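Local coordinates for protein restriction endonuclease R.BpuJI (Bacillus pumilus, PDB 2VLA) that recognises a specific DNA sequence through its helix-turn-helix recognition domain and, as the full-length enzyme, probably cleaves DNA as an endonuclease, at residues Asp120-Val125 and Tyr258-Glu263; Val164-Gln169 and Met207-Glu212; Asp23-Ala28 and Glu54-Glu59. All coordinates share one frame; numbering follows the deposited sequence. Where two conformers were deposited one is given.

Contact 1 of 3, residues Asp120-Val125 and Tyr258-Glu263. With nucleotides of chain B; nucleotides of chain C.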
loop_
_atom_site.group_PDB
_atom_site.type_symbol
_atom_site.label_atom_id
_atom_site.label_comp_id
_atom_site.label_asym_id
_atom_site.label_seq_id
_atom_site.Cartn_x
_atom_site.Cartn_y
_atom_site.Cartn_z
ATOM N N ASP A 120 8.403 5.689 -0.857
ATOM C CA ASP A 120 8.357 6.911 -1.626
ATOM C C ASP A 120 9.755 7.495 -1.848
ATOM O O ASP A 120 10.659 7.340 -1.006
ATOM C CB ASP A 120 7.502 7.967 -0.902
ATOM C CG ASP A 120 6.053 7.530 -0.702
ATOM O OD1 ASP A 120 5.555 6.683 -1.475
ATOM O OD2 ASP A 120 5.407 8.056 0.233
ATOM N N LYS A 121 9.854 8.336 -2.862
ATOM C CA LYS A 121 11.044 9.125 -3.132
ATOM C C LYS A 121 11.196 10.170 -2.005
ATOM O O LYS A 121 10.205 10.648 -1.475
ATOM C CB LYS A 121 10.914 9.805 -4.496
ATOM C CG LYS A 121 12.194 10.471 -5.009
ATOM C CD LYS A 121 11.966 11.015 -6.395
ATOM C CE LYS A 121 13.189 11.728 -6.986
ATOM N NZ LYS A 121 14.309 10.801 -7.295
ATOM N N LEU A 122 12.422 10.534 -1.673
ATOM C CA LEU A 122 12.657 11.397 -0.496
ATOM C C LEU A 122 11.832 12.690 -0.510
ATOM O O LEU A 122 11.358 13.125 0.525
ATOM C CB LEU A 122 14.133 11.741 -0.357
ATOM C CG LEU A 122 14.483 12.495 0.951
ATOM C CD1 LEU A 122 14.268 11.591 2.155
ATOM C CD2 LEU A 122 15.918 13.022 0.919
ATOM N N ASP A 123 11.689 13.331 -1.671
ATOM C CA ASP A 123 10.945 14.591 -1.701
ATOM C C ASP A 123 9.480 14.357 -1.318
ATOM O O ASP A 123 8.869 15.183 -0.620
ATOM C CB ASP A 123 11.071 15.313 -3.058
ATOM C CG ASP A 123 10.641 14.471 -4.225
ATOM O OD1 ASP A 123 10.854 13.256 -4.196
ATOM O OD2 ASP A 123 10.129 15.056 -5.220
ATOM N N LYS A 124 8.938 13.207 -1.726
ATOM C CA LYS A 124 7.577 12.846 -1.391
ATOM C C LYS A 124 7.451 12.473 0.126
ATOM O O LYS A 124 6.456 12.796 0.772
ATOM C CB LYS A 124 7.103 11.702 -2.290
ATOM C CG LYS A 124 7.203 12.021 -3.781
ATOM C CD LYS A 124 6.190 13.056 -4.213
ATOM C CE LYS A 124 6.025 13.073 -5.722
ATOM N NZ LYS A 124 5.645 14.419 -6.227
ATOM N N VAL A 125 8.454 11.788 0.663
ATOM C CA VAL A 125 8.518 11.530 2.109
ATOM C C VAL A 125 8.468 12.836 2.909
ATOM O O VAL A 125 7.658 12.987 3.809
ATOM C CB VAL A 125 9.817 10.761 2.498
ATOM C CG1 VAL A 125 9.916 10.626 4.034
ATOM C CG2 VAL A 125 9.875 9.392 1.826
ATOM N N TYR A 258 13.389 10.727 12.294
ATOM C CA TYR A 258 14.483 10.920 11.378
ATOM C C TYR A 258 14.610 12.380 10.969
ATOM O O TYR A 258 13.614 13.073 10.780
ATOM C CB TYR A 258 14.284 10.034 10.134
ATOM C CG TYR A 258 14.267 8.555 10.447
ATOM C CD1 TYR A 258 13.087 7.915 10.812
ATOM C CD2 TYR A 258 15.435 7.797 10.395
ATOM C CE1 TYR A 258 13.078 6.577 11.130
ATOM C CE2 TYR A 258 15.429 6.464 10.688
ATOM C CZ TYR A 258 14.249 5.852 11.075
ATOM O OH TYR A 258 14.236 4.486 11.366
ATOM N N ASP A 259 15.851 12.850 10.876
ATOM C CA ASP A 259 16.139 14.186 10.373
ATOM C C ASP A 259 16.476 14.101 8.886
ATOM O O ASP A 259 17.522 13.596 8.516
ATOM C CB ASP A 259 17.322 14.787 11.156
ATOM C CG ASP A 259 17.712 16.172 10.672
ATOM O OD1 ASP A 259 17.057 16.706 9.742
ATOM O OD2 ASP A 259 18.680 16.731 11.223
ATOM N N PHE A 260 15.564 14.568 8.039
ATOM C CA PHE A 260 15.701 14.346 6.595
ATOM C C PHE A 260 16.601 15.368 5.926
ATOM O O PHE A 260 16.710 15.402 4.692
ATOM C CB PHE A 260 14.330 14.310 5.921
ATOM C CG PHE A 260 13.508 13.133 6.317
ATOM C CD1 PHE A 260 13.908 11.849 5.974
ATOM C CD2 PHE A 260 12.377 13.289 7.074
ATOM C CE1 PHE A 260 13.177 10.761 6.370
ATOM C CE2 PHE A 260 11.649 12.199 7.478
ATOM C CZ PHE A 260 12.050 10.934 7.125
ATOM N N THR A 261 17.264 16.193 6.736
ATOM C CA THR A 261 18.376 17.004 6.252
ATOM C C THR A 261 19.709 16.392 6.673
ATOM O O THR A 261 20.770 16.905 6.325
ATOM C CB THR A 261 18.293 18.467 6.762
ATOM O OG1 THR A 261 18.499 18.503 8.184
ATOM C CG2 THR A 261 16.939 19.084 6.420
ATOM N N SER A 262 19.648 15.293 7.425
ATOM C CA SER A 262 20.857 14.554 7.810
ATOM C C SER A 262 21.152 13.429 6.834
ATOM O O SER A 262 20.325 12.548 6.617
ATOM C CB SER A 262 20.710 13.973 9.214
ATOM O OG SER A 262 21.632 12.913 9.418
ATOM N N GLU A 263 22.355 13.433 6.289
ATOM C CA GLU A 263 22.742 12.443 5.301
ATOM C C GLU A 263 22.676 11.024 5.867
ATOM O O GLU A 263 22.237 10.097 5.183
ATOM C CB GLU A 263 24.150 12.744 4.774
ATOM C CG GLU A 263 24.242 14.057 4.015
ATOM C CD GLU A 263 23.242 14.136 2.875
ATOM O OE1 GLU A 263 23.043 13.113 2.181
ATOM O OE2 GLU A 263 22.646 15.214 2.681
ATOM P P DC B 6 7.393 7.558 -5.597
ATOM O OP1 DC B 6 7.354 8.571 -4.505
ATOM O OP2 DC B 6 6.355 6.503 -5.723
ATOM O "O5'" DC B 6 7.422 8.228 -7.072
ATOM C "C5'" DC B 6 8.081 9.484 -7.278
ATOM C "C4'" DC B 6 7.554 10.133 -8.535
ATOM O "O4'" DC B 6 8.025 9.418 -9.684
ATOM C "C3'" DC B 6 6.037 10.187 -8.661
ATOM O "O3'" DC B 6 5.685 11.483 -9.115
ATOM C "C2'" DC B 6 5.695 9.076 -9.662
ATOM C "C1'" DC B 6 6.918 9.073 -10.538
ATOM N N1 DC B 6 7.299 7.815 -11.154
ATOM C C2 DC B 6 7.581 7.755 -12.536
ATOM O O2 DC B 6 7.331 8.727 -13.257
ATOM N N3 DC B 6 8.080 6.612 -13.043
ATOM C C4 DC B 6 8.279 5.550 -12.273
ATOM N N4 DC B 6 8.770 4.431 -12.837
ATOM C C5 DC B 6 7.991 5.599 -10.877
ATOM C C6 DC B 6 7.540 6.742 -10.379
ATOM P P DA C 10 11.074 17.509 -10.829
ATOM O OP1 DA C 10 9.959 18.131 -10.101
ATOM O OP2 DA C 10 11.934 18.292 -11.733
ATOM O "O5'" DA C 10 12.050 16.822 -9.788
ATOM C "C5'" DA C 10 11.539 15.990 -8.792
ATOM C "C4'" DA C 10 12.664 15.258 -8.076
ATOM O "O4'" DA C 10 13.333 14.370 -9.008
ATOM C "C3'" DA C 10 13.768 16.149 -7.477
ATOM O "O3'" DA C 10 14.191 15.589 -6.261
ATOM C "C2'" DA C 10 14.853 16.048 -8.533
ATOM C "C1'" DA C 10 14.727 14.574 -8.885
ATOM N N9 DA C 10 15.363 14.161 -10.119
ATOM C C8 DA C 10 15.553 14.896 -11.253
ATOM N N7 DA C 10 16.132 14.230 -12.212
ATOM C C5 DA C 10 16.303 12.963 -11.694
ATOM C C6 DA C 10 16.875 11.797 -12.213
ATOM N N6 DA C 10 17.369 11.715 -13.448
ATOM N N1 DA C 10 16.894 10.708 -11.428
ATOM C C2 DA C 10 16.395 10.786 -10.196
ATOM N N3 DA C 10 15.834 11.827 -9.586
ATOM C C4 DA C 10 15.837 12.903 -10.401
ATOM P P DC C 11 14.955 16.405 -5.123
ATOM O OP1 DC C 11 13.951 17.123 -4.334
ATOM O OP2 DC C 11 16.095 17.147 -5.728
ATOM O "O5'" DC C 11 15.581 15.226 -4.271
ATOM C "C5'" DC C 11 14.792 14.142 -3.885
ATOM C "C4'" DC C 11 15.543 12.845 -4.050
ATOM O "O4'" DC C 11 15.950 12.677 -5.418
ATOM C "C3'" DC C 11 16.814 12.723 -3.242
ATOM O "O3'" DC C 11 16.846 11.416 -2.734
ATOM C "C2'" DC C 11 17.915 12.995 -4.257
ATOM C "C1'" DC C 11 17.326 12.380 -5.501
ATOM N N1 DC C 11 17.874 12.913 -6.766
ATOM C C2 DC C 11 18.408 12.022 -7.701
ATOM O O2 DC C 11 18.409 10.817 -7.441
ATOM N N3 DC C 11 18.900 12.514 -8.867
ATOM C C4 DC C 11 18.854 13.834 -9.114
ATOM N N4 DC C 11 19.340 14.263 -10.304
ATOM C C5 DC C 11 18.297 14.752 -8.172
ATOM C C6 DC C 11 17.820 14.251 -7.031
#
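Two acceptors of one DNA strand grip the ammonium of Lys121: NZ lies 2.9 Å from N3 of DA10 in chain C and 3.1 Å from O4' of DC11 in the same chain. Both atoms line the minor groove. The side chain gets there extended, with CG anti to its backbone N (chi1 -170°), and bends only at the last carbon. Its backbone holds the other strand, Lys121 N giving a nearly straight bond (173°) of 3.0 Å to OP1 of DC6 in chain B. Because Lys121 is the N-cap of helix 122-130, the helix start faces this phosphate and would probably favour its negative charge.

Behind this DNA-facing end the helix rests on the loop 258-263 through Phe260. Val125 CG1 sits over one face of the ring, 4.2 Å from its centroid, in a CH-pi contact. Leu122 adds CD1 obliquely, 3.8 Å from Phe260 CD1, and Phe269 of helix 263-278 stacks edge-to-face on the same ring. An Asx turn shapes the loop: Asp259 OD1 accepts both Thr261 N (3.1 Å) and Thr261 OG1 (2.8 Å), from the same face of the carboxylate. This is a helix N terminus set on a DNA phosphate, with a lysine in the minor groove, and with apolar packing on the loop before helix 263-278.

Contact 2 of 3, residues Val164-Gln169 and Met207-Glu212. With nucleotides of chain C.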
loop_
_atom_site.group_PDB
_atom_site.type_symbol
_atom_site.label_atom_id
_atom_site.label_comp_id
_atom_site.label_asym_id
_atom_site.label_seq_id
_atom_site.Cartn_x
_atom_site.Cartn_y
_atom_site.Cartn_z
ATOM N N VAL A 164 -11.734 9.314 2.571
ATOM C CA VAL A 164 -10.717 8.572 3.326
ATOM C C VAL A 164 -9.319 8.713 2.724
ATOM O O VAL A 164 -8.481 9.431 3.275
ATOM C CB VAL A 164 -11.097 7.090 3.470
ATOM C CG1 VAL A 164 -10.018 6.303 4.215
ATOM C CG2 VAL A 164 -12.455 6.954 4.126
ATOM N N LEU A 165 -9.085 8.148 1.516
ATOM C CA LEU A 165 -7.708 7.985 1.058
ATOM C C LEU A 165 -7.091 9.242 0.437
ATOM O O LEU A 165 -5.874 9.298 0.242
ATOM C CB LEU A 165 -7.568 6.801 0.120
ATOM C CG LEU A 165 -7.574 5.436 0.811
ATOM C CD1 LEU A 165 -7.578 4.340 -0.246
ATOM C CD2 LEU A 165 -6.370 5.247 1.764
ATOM N N ASN A 166 -7.921 10.257 0.163
ATOM C CA ASN A 166 -7.441 11.559 -0.278
ATOM C C ASN A 166 -7.807 12.691 0.697
ATOM O O ASN A 166 -7.647 13.842 0.375
ATOM C CB ASN A 166 -8.029 11.903 -1.645
ATOM C CG ASN A 166 -7.043 12.682 -2.552
ATOM O OD1 ASN A 166 -6.024 12.144 -2.981
ATOM N ND2 ASN A 166 -7.367 13.944 -2.843
ATOM N N SER A 167 -8.323 12.338 1.875
ATOM C CA SER A 167 -8.679 13.332 2.898
ATOM C C SER A 167 -7.473 13.624 3.794
ATOM O O SER A 167 -6.975 12.736 4.474
ATOM C CB SER A 167 -9.844 12.831 3.761
ATOM O OG SER A 167 -9.934 13.557 5.023
ATOM N N LEU A 168 -7.000 14.861 3.766
ATOM C CA LEU A 168 -5.864 15.238 4.586
ATOM C C LEU A 168 -6.098 14.907 6.063
ATOM O O LEU A 168 -5.220 14.347 6.727
ATOM C CB LEU A 168 -5.551 16.716 4.418
ATOM C CG LEU A 168 -4.418 17.235 5.301
ATOM C CD1 LEU A 168 -3.075 16.585 4.924
ATOM C CD2 LEU A 168 -4.331 18.789 5.242
ATOM N N GLN A 169 -7.268 15.256 6.583
ATOM C CA GLN A 169 -7.506 15.091 8.018
ATOM C C GLN A 169 -7.539 13.636 8.420
ATOM O O GLN A 169 -7.017 13.257 9.476
ATOM C CB GLN A 169 -8.785 15.801 8.462
ATOM C CG GLN A 169 -8.664 17.314 8.450
ATOM C CD GLN A 169 -9.938 18.014 8.880
ATOM O OE1 GLN A 169 -10.921 17.378 9.200
ATOM N NE2 GLN A 169 -9.906 19.348 8.901
ATOM N N MET A 207 -6.665 8.647 -9.294
ATOM C CA MET A 207 -7.332 7.482 -8.751
ATOM C C MET A 207 -6.545 6.165 -8.800
ATOM O O MET A 207 -6.869 5.245 -8.051
ATOM C CB MET A 207 -8.690 7.285 -9.420
ATOM C CG MET A 207 -9.779 8.214 -8.896
ATOM S SD MET A 207 -10.208 7.901 -7.189
ATOM C CE MET A 207 -10.957 6.271 -7.344
ATOM N N GLN A 208 -5.486 6.070 -9.584
ATOM C CA GLN A 208 -4.924 4.753 -9.786
ATOM C C GLN A 208 -4.369 4.204 -8.456
ATOM O O GLN A 208 -4.518 3.042 -8.151
ATOM C CB GLN A 208 -3.849 4.728 -10.874
ATOM C CG GLN A 208 -3.314 3.316 -11.096
ATOM C CD GLN A 208 -2.499 3.149 -12.341
ATOM O OE1 GLN A 208 -2.388 4.070 -13.154
ATOM N NE2 GLN A 208 -1.924 1.963 -12.507
ATOM N N HIS A 209 -3.733 5.069 -7.672
ATOM C CA HIS A 209 -3.143 4.631 -6.391
ATOM C C HIS A 209 -4.218 4.323 -5.330
ATOM O O HIS A 209 -3.972 3.555 -4.402
ATOM C CB HIS A 209 -2.154 5.679 -5.829
ATOM C CG HIS A 209 -2.749 7.028 -5.663
ATOM N ND1 HIS A 209 -2.994 7.859 -6.730
ATOM C CD2 HIS A 209 -3.171 7.693 -4.555
ATOM C CE1 HIS A 209 -3.572 8.958 -6.297
ATOM N NE2 HIS A 209 -3.654 8.896 -4.971
ATOM N N ILE A 210 -5.387 4.906 -5.488
ATOM C CA ILE A 210 -6.492 4.639 -4.631
ATOM C C ILE A 210 -7.140 3.314 -4.973
ATOM O O ILE A 210 -7.337 2.462 -4.114
ATOM C CB ILE A 210 -7.488 5.811 -4.636
ATOM C CG1 ILE A 210 -6.794 7.059 -4.083
ATOM C CG2 ILE A 210 -8.736 5.461 -3.894
ATOM C CD1 ILE A 210 -7.613 8.340 -4.104
ATOM N N ARG A 211 -7.444 3.124 -6.255
ATOM C CA ARG A 211 -7.933 1.847 -6.722
ATOM C C ARG A 211 -6.972 0.718 -6.340
ATOM O O ARG A 211 -7.394 -0.342 -5.911
ATOM C CB ARG A 211 -8.124 1.877 -8.253
ATOM C CG ARG A 211 -8.380 0.509 -8.854
ATOM C CD ARG A 211 -9.601 -0.167 -8.224
ATOM N NE ARG A 211 -9.794 -1.532 -8.717
ATOM C CZ ARG A 211 -10.647 -1.869 -9.675
ATOM N NH1 ARG A 211 -11.375 -0.939 -10.267
ATOM N NH2 ARG A 211 -10.763 -3.136 -10.046
ATOM N N GLU A 212 -5.688 0.935 -6.546
ATOM C CA GLU A 212 -4.721 -0.131 -6.329
ATOM C C GLU A 212 -4.522 -0.508 -4.850
ATOM O O GLU A 212 -4.378 -1.645 -4.532
ATOM C CB GLU A 212 -3.413 0.164 -7.023
ATOM C CG GLU A 212 -3.604 0.038 -8.554
ATOM C CD GLU A 212 -2.366 0.229 -9.394
ATOM O OE1 GLU A 212 -1.342 0.721 -8.919
ATOM O OE2 GLU A 212 -2.447 -0.118 -10.611
ATOM P P DC C 3 -6.829 -3.153 -12.478
ATOM O OP1 DC C 3 -6.957 -4.616 -12.282
ATOM O OP2 DC C 3 -6.922 -2.221 -11.357
ATOM O "O5'" DC C 3 -5.431 -2.848 -13.189
ATOM C "C5'" DC C 3 -5.016 -3.622 -14.306
ATOM C "C4'" DC C 3 -3.819 -2.993 -14.969
ATOM O "O4'" DC C 3 -4.207 -1.779 -15.637
ATOM C "C3'" DC C 3 -2.731 -2.568 -13.990
ATOM O "O3'" DC C 3 -1.431 -2.887 -14.448
ATOM C "C2'" DC C 3 -2.898 -1.051 -13.927
ATOM C "C1'" DC C 3 -3.212 -0.815 -15.380
ATOM N N1 DC C 3 -3.710 0.498 -15.713
ATOM C C2 DC C 3 -3.395 1.074 -16.960
ATOM O O2 DC C 3 -2.742 0.417 -17.821
ATOM N N3 DC C 3 -3.854 2.313 -17.215
ATOM C C4 DC C 3 -4.567 2.976 -16.310
ATOM N N4 DC C 3 -5.002 4.187 -16.620
ATOM C C5 DC C 3 -4.862 2.410 -15.047
ATOM C C6 DC C 3 -4.390 1.206 -14.778
ATOM P P DA C 4 -0.627 -4.199 -14.007
ATOM O OP1 DA C 4 -1.338 -5.335 -14.475
ATOM O OP2 DA C 4 -0.295 -4.022 -12.570
ATOM O "O5'" DA C 4 0.622 -3.916 -14.878
ATOM C "C5'" DA C 4 0.570 -4.273 -16.285
ATOM C "C4'" DA C 4 1.429 -3.319 -17.075
ATOM O "O4'" DA C 4 0.800 -2.018 -17.181
ATOM C "C3'" DA C 4 2.821 -3.052 -16.476
ATOM O "O3'" DA C 4 3.745 -2.929 -17.543
ATOM C "C2'" DA C 4 2.619 -1.715 -15.789
ATOM C "C1'" DA C 4 1.722 -1.005 -16.782
ATOM N N9 DA C 4 0.986 0.118 -16.266
ATOM C C8 DA C 4 0.477 0.284 -14.993
ATOM N N7 DA C 4 -0.184 1.400 -14.837
ATOM C C5 DA C 4 -0.122 2.033 -16.071
ATOM C C6 DA C 4 -0.612 3.242 -16.545
ATOM N N6 DA C 4 -1.337 4.122 -15.860
ATOM N N1 DA C 4 -0.366 3.534 -17.861
ATOM C C2 DA C 4 0.369 2.664 -18.601
ATOM N N3 DA C 4 0.864 1.500 -18.272
ATOM C C4 DA C 4 0.597 1.237 -16.952
ATOM P P DC C 2 -11.733 1.223 -13.367
ATOM O OP1 DC C 2 -12.541 0.554 -12.344
ATOM O OP2 DC C 2 -11.135 2.541 -13.057
ATOM O "O5'" DC C 2 -10.535 0.269 -13.760
ATOM C "C5'" DC C 2 -10.796 -1.006 -14.226
ATOM C "C4'" DC C 2 -9.528 -1.584 -14.760
ATOM O "O4'" DC C 2 -9.144 -0.883 -15.953
ATOM C "C3'" DC C 2 -8.349 -1.480 -13.805
ATOM O "O3'" DC C 2 -7.899 -2.802 -13.579
ATOM C "C2'" DC C 2 -7.344 -0.576 -14.529
ATOM C "C1'" DC C 2 -7.738 -0.743 -15.991
ATOM N N1 DC C 2 -7.492 0.390 -16.922
ATOM C C2 DC C 2 -6.837 0.158 -18.138
ATOM O O2 DC C 2 -6.389 -0.955 -18.382
ATOM N N3 DC C 2 -6.704 1.185 -19.014
ATOM C C4 DC C 2 -7.201 2.384 -18.723
ATOM N N4 DC C 2 -7.059 3.362 -19.645
ATOM C C5 DC C 2 -7.887 2.637 -17.500
ATOM C C6 DC C 2 -8.024 1.609 -16.644
HETATM O O HOH W 1 -4.489 10.107 -2.416
#
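The His209 imidazole turns its edge toward Asn166, and a water lying in the ring plane, 2.9 Å from His209 NE2, fills the interval. The guanidinium of Arg211, in one of its two modelled positions, has OP2 of DC3 in chain C over one face and OP1 of DC2 in chain C at its edge. These residues belong to helix 203-219, which is followed by the hairpin 223-225/230-232, an order consistent with the recognition helix and wing of a winged helix-turn-helix.

Gln208 reads the DNA. Its CG is anti to the backbone N (chi1 -178°) and the chain beyond runs extended, carrying the amide to the major-groove side of an adenine. There OE1 accepts N6 of DA4 in chain C at 2.9 Å, while NE2 gives N7 of that base a bond of 3.0 Å that is almost straight (176°). The second N-H of NE2 goes to Glu212 OE2 at 2.9 Å, in the amide plane though tilted well above the carboxylate; Glu212 OE1 is held in turn by the backbone N of Gly16. This second-shell pair fixes which way round the amide lies. A leucine in place of Gln208 would probably leave N6 and N7 of DA4 without their partners and Glu212 OE2 without its donor.

On the inner side, the water also lies within hydrogen-bonding distance of Asn166 OD1 (2.6 Å) and Leu165 O (3.1 Å), joining the end of helix 157-165 to helix 203-219; Asn166 ND2 is held by Gln8. Beside it Leu165 and Ile210 run past each other in opposite directions, and Leu165 CD1 rests 4.0 Å from Ile210 CG2.

Contact 3 of 3, residues Asp23-Ala28 and Glu54-Glu59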
loop_
_atom_site.group_PDB
_atom_site.type_symbol
_atom_site.label_atom_id
_atom_site.label_comp_id
_atom_site.label_asym_id
_atom_site.label_seq_id
_atom_site.Cartn_x
_atom_site.Cartn_y
_atom_site.Cartn_z
ATOM N N ASP A 23 -0.532 -14.174 -10.990
ATOM C CA ASP A 23 -0.412 -15.552 -10.634
ATOM C C ASP A 23 0.822 -16.205 -11.281
ATOM O O ASP A 23 1.294 -17.233 -10.807
ATOM C CB ASP A 23 -1.718 -16.310 -10.975
ATOM C CG ASP A 23 -2.875 -15.931 -10.006
ATOM O OD1 ASP A 23 -2.961 -16.527 -8.915
ATOM O OD2 ASP A 23 -3.606 -14.948 -10.289
ATOM N N ASN A 24 1.365 -15.573 -12.329
ATOM C CA ASN A 24 2.686 -15.936 -12.851
ATOM C C ASN A 24 3.842 -15.114 -12.262
ATOM O O ASN A 24 4.919 -15.644 -11.987
ATOM C CB ASN A 24 2.706 -15.794 -14.381
ATOM C CG ASN A 24 2.092 -16.936 -15.058
ATOM O OD1 ASN A 24 2.224 -18.068 -14.617
ATOM N ND2 ASN A 24 1.419 -16.671 -16.164
ATOM N N LEU A 25 3.637 -13.819 -12.110
ATOM C CA LEU A 25 4.715 -12.948 -11.670
ATOM C C LEU A 25 5.096 -13.125 -10.191
ATOM O O LEU A 25 6.257 -13.044 -9.858
ATOM C CB LEU A 25 4.362 -11.488 -11.955
ATOM C CG LEU A 25 4.589 -11.002 -13.361
ATOM C CD1 LEU A 25 3.969 -9.647 -13.533
ATOM C CD2 LEU A 25 6.096 -10.980 -13.682
ATOM N N LEU A 26 4.127 -13.354 -9.326
ATOM C CA LEU A 26 4.463 -13.461 -7.905
ATOM C C LEU A 26 5.342 -14.693 -7.625
ATOM O O LEU A 26 6.383 -14.582 -6.999
ATOM C CB LEU A 26 3.215 -13.437 -6.993
ATOM C CG LEU A 26 3.501 -13.315 -5.491
ATOM C CD1 LEU A 26 4.256 -12.024 -5.219
ATOM C CD2 LEU A 26 2.205 -13.387 -4.695
ATOM N N PRO A 27 4.972 -15.860 -8.176
ATOM C CA PRO A 27 5.905 -16.973 -8.051
ATOM C C PRO A 27 7.257 -16.710 -8.703
ATOM O O PRO A 27 8.275 -17.163 -8.196
ATOM C CB PRO A 27 5.177 -18.108 -8.768
ATOM C CG PRO A 27 3.767 -17.773 -8.662
ATOM C CD PRO A 27 3.693 -16.288 -8.752
ATOM N N ALA A 28 7.274 -16.032 -9.852
ATOM C CA ALA A 28 8.532 -15.727 -10.493
ATOM C C ALA A 28 9.418 -14.836 -9.625
ATOM O O ALA A 28 10.591 -15.158 -9.395
ATOM C CB ALA A 28 8.301 -15.097 -11.874
ATOM N N GLU A 54 12.308 -13.677 -19.121
ATOM C CA GLU A 54 11.675 -14.893 -19.631
ATOM C C GLU A 54 10.173 -14.918 -19.362
ATOM O O GLU A 54 9.417 -15.561 -20.095
ATOM C CB GLU A 54 12.343 -16.129 -19.035
ATOM C CG GLU A 54 13.785 -16.300 -19.469
ATOM C CD GLU A 54 13.927 -16.420 -20.997
ATOM O OE1 GLU A 54 13.110 -17.141 -21.622
ATOM O OE2 GLU A 54 14.852 -15.792 -21.565
ATOM N N ILE A 55 9.734 -14.189 -18.339
ATOM C CA ILE A 55 8.325 -14.106 -18.007
ATOM C C ILE A 55 7.643 -12.959 -18.764
ATOM O O ILE A 55 6.515 -13.097 -19.242
ATOM C CB ILE A 55 8.123 -13.885 -16.487
ATOM C CG1 ILE A 55 8.809 -15.003 -15.699
ATOM C CG2 ILE A 55 6.642 -13.815 -16.155
ATOM C CD1 ILE A 55 8.271 -16.382 -16.002
ATOM N N LEU A 56 8.324 -11.814 -18.831
ATOM C CA LEU A 56 7.723 -10.604 -19.378
ATOM C C LEU A 56 7.816 -10.567 -20.913
ATOM O O LEU A 56 6.986 -9.960 -21.555
ATOM C CB LEU A 56 8.379 -9.360 -18.765
ATOM C CG LEU A 56 8.091 -9.099 -17.292
ATOM C CD1 LEU A 56 8.727 -7.791 -16.881
ATOM C CD2 LEU A 56 6.588 -9.080 -17.038
ATOM N N GLY A 57 8.837 -11.212 -21.471
ATOM C CA GLY A 57 8.984 -11.314 -22.931
ATOM C C GLY A 57 10.248 -10.633 -23.421
ATOM O O GLY A 57 10.700 -9.645 -22.834
ATOM N N GLU A 58 10.765 -11.095 -24.554
ATOM C CA GLU A 58 12.104 -10.708 -25.017
ATOM C C GLU A 58 12.193 -9.233 -25.463
ATOM O O GLU A 58 13.276 -8.676 -25.557
ATOM C CB GLU A 58 12.543 -11.624 -26.169
ATOM C CG GLU A 58 11.745 -11.430 -27.442
ATOM C CD GLU A 58 12.130 -12.413 -28.537
ATOM O OE1 GLU A 58 13.192 -13.064 -28.417
ATOM O OE2 GLU A 58 11.367 -12.534 -29.513
ATOM N N GLU A 59 11.042 -8.624 -25.689
ATOM C CA GLU A 59 10.973 -7.254 -26.161
ATOM C C GLU A 59 11.053 -6.233 -25.008
ATOM O O GLU A 59 11.198 -5.043 -25.243
ATOM C CB GLU A 59 9.679 -7.048 -26.948
ATOM C CG GLU A 59 8.395 -7.286 -26.129
ATOM C CD GLU A 59 8.113 -8.775 -25.847
ATOM O OE1 GLU A 59 9.065 -9.565 -25.742
ATOM O OE2 GLU A 59 6.933 -9.130 -25.709
#
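Helix 22-36 and the last turn of helix 41-56 come together at Leu25 and Ile55, whose CA atoms are 7.4 Å apart. In chain order, helix 22-36, strand 39-40, helix 41-56, helix 62-76 and the hairpin 80-83/86-89 are consistent with a winged-helix fold, in which this contact would pack the first two helices together.

The touching atoms are all aliphatic carbons, and no hydrogen bond joins the two segments. Ile55 and Leu25 carry most of it: the CD2 methyl of Leu25 lies 3.8 Å from Ile55 CG2 and 3.9 Å from Leu56 CD2, so one branch touches two consecutive residues of the other helix. Leu25 and Ile55 run antiparallel alongside one another, whereas Leu25 and Leu56 meet at about a right angle. The two branches of Ile55 divide the work: CG2, anti to the backbone N, faces Leu25, and CG1, anti to the carbonyl carbon (chi1 -57°), reaches Ala28 one turn further along helix 22-36.

Leu56 also touches Leu65 and His68 of helix 62-76, linking the pair to the third helix, while Leu26 leaves helix 22-36 in another direction, toward Phe105 and Phe106 of helix 102-112. Pro27, which has no N-H to give, kinks the helix between the two contact residues, yet the i to i-4 pattern is back at the very next residue, Ala28 N bonding Asn24 O at 3.2 Å. Helix 41-56 ends at Gly57, whose positive phi (117°) would press any CB against the carbonyl O of Leu56. At the other end of the contact, the Ala28 CB methyl meets Ile55 CG1 at 3.9 Å.

From the N terminus, contact 3 comes first: it closes a span of 25 mostly helical residues from helix 22-36 to the end of helix 41-56 and is complete before the others begin. Contact 1 then opens at 120-125 and closes only at 258-263, spanning more than 130 residues and joining the start of helix 122-130 to the loop that leads into helix 263-278. Contact 2 nests within that span, tying the end of helix 157-165 to helix 203-219. None of them cross. Their centres are 22 to 33 Å apart and they join separate parts of one recognition domain; all three lie close to the bound DNA, contacts 1 and 2 with residues that bond it.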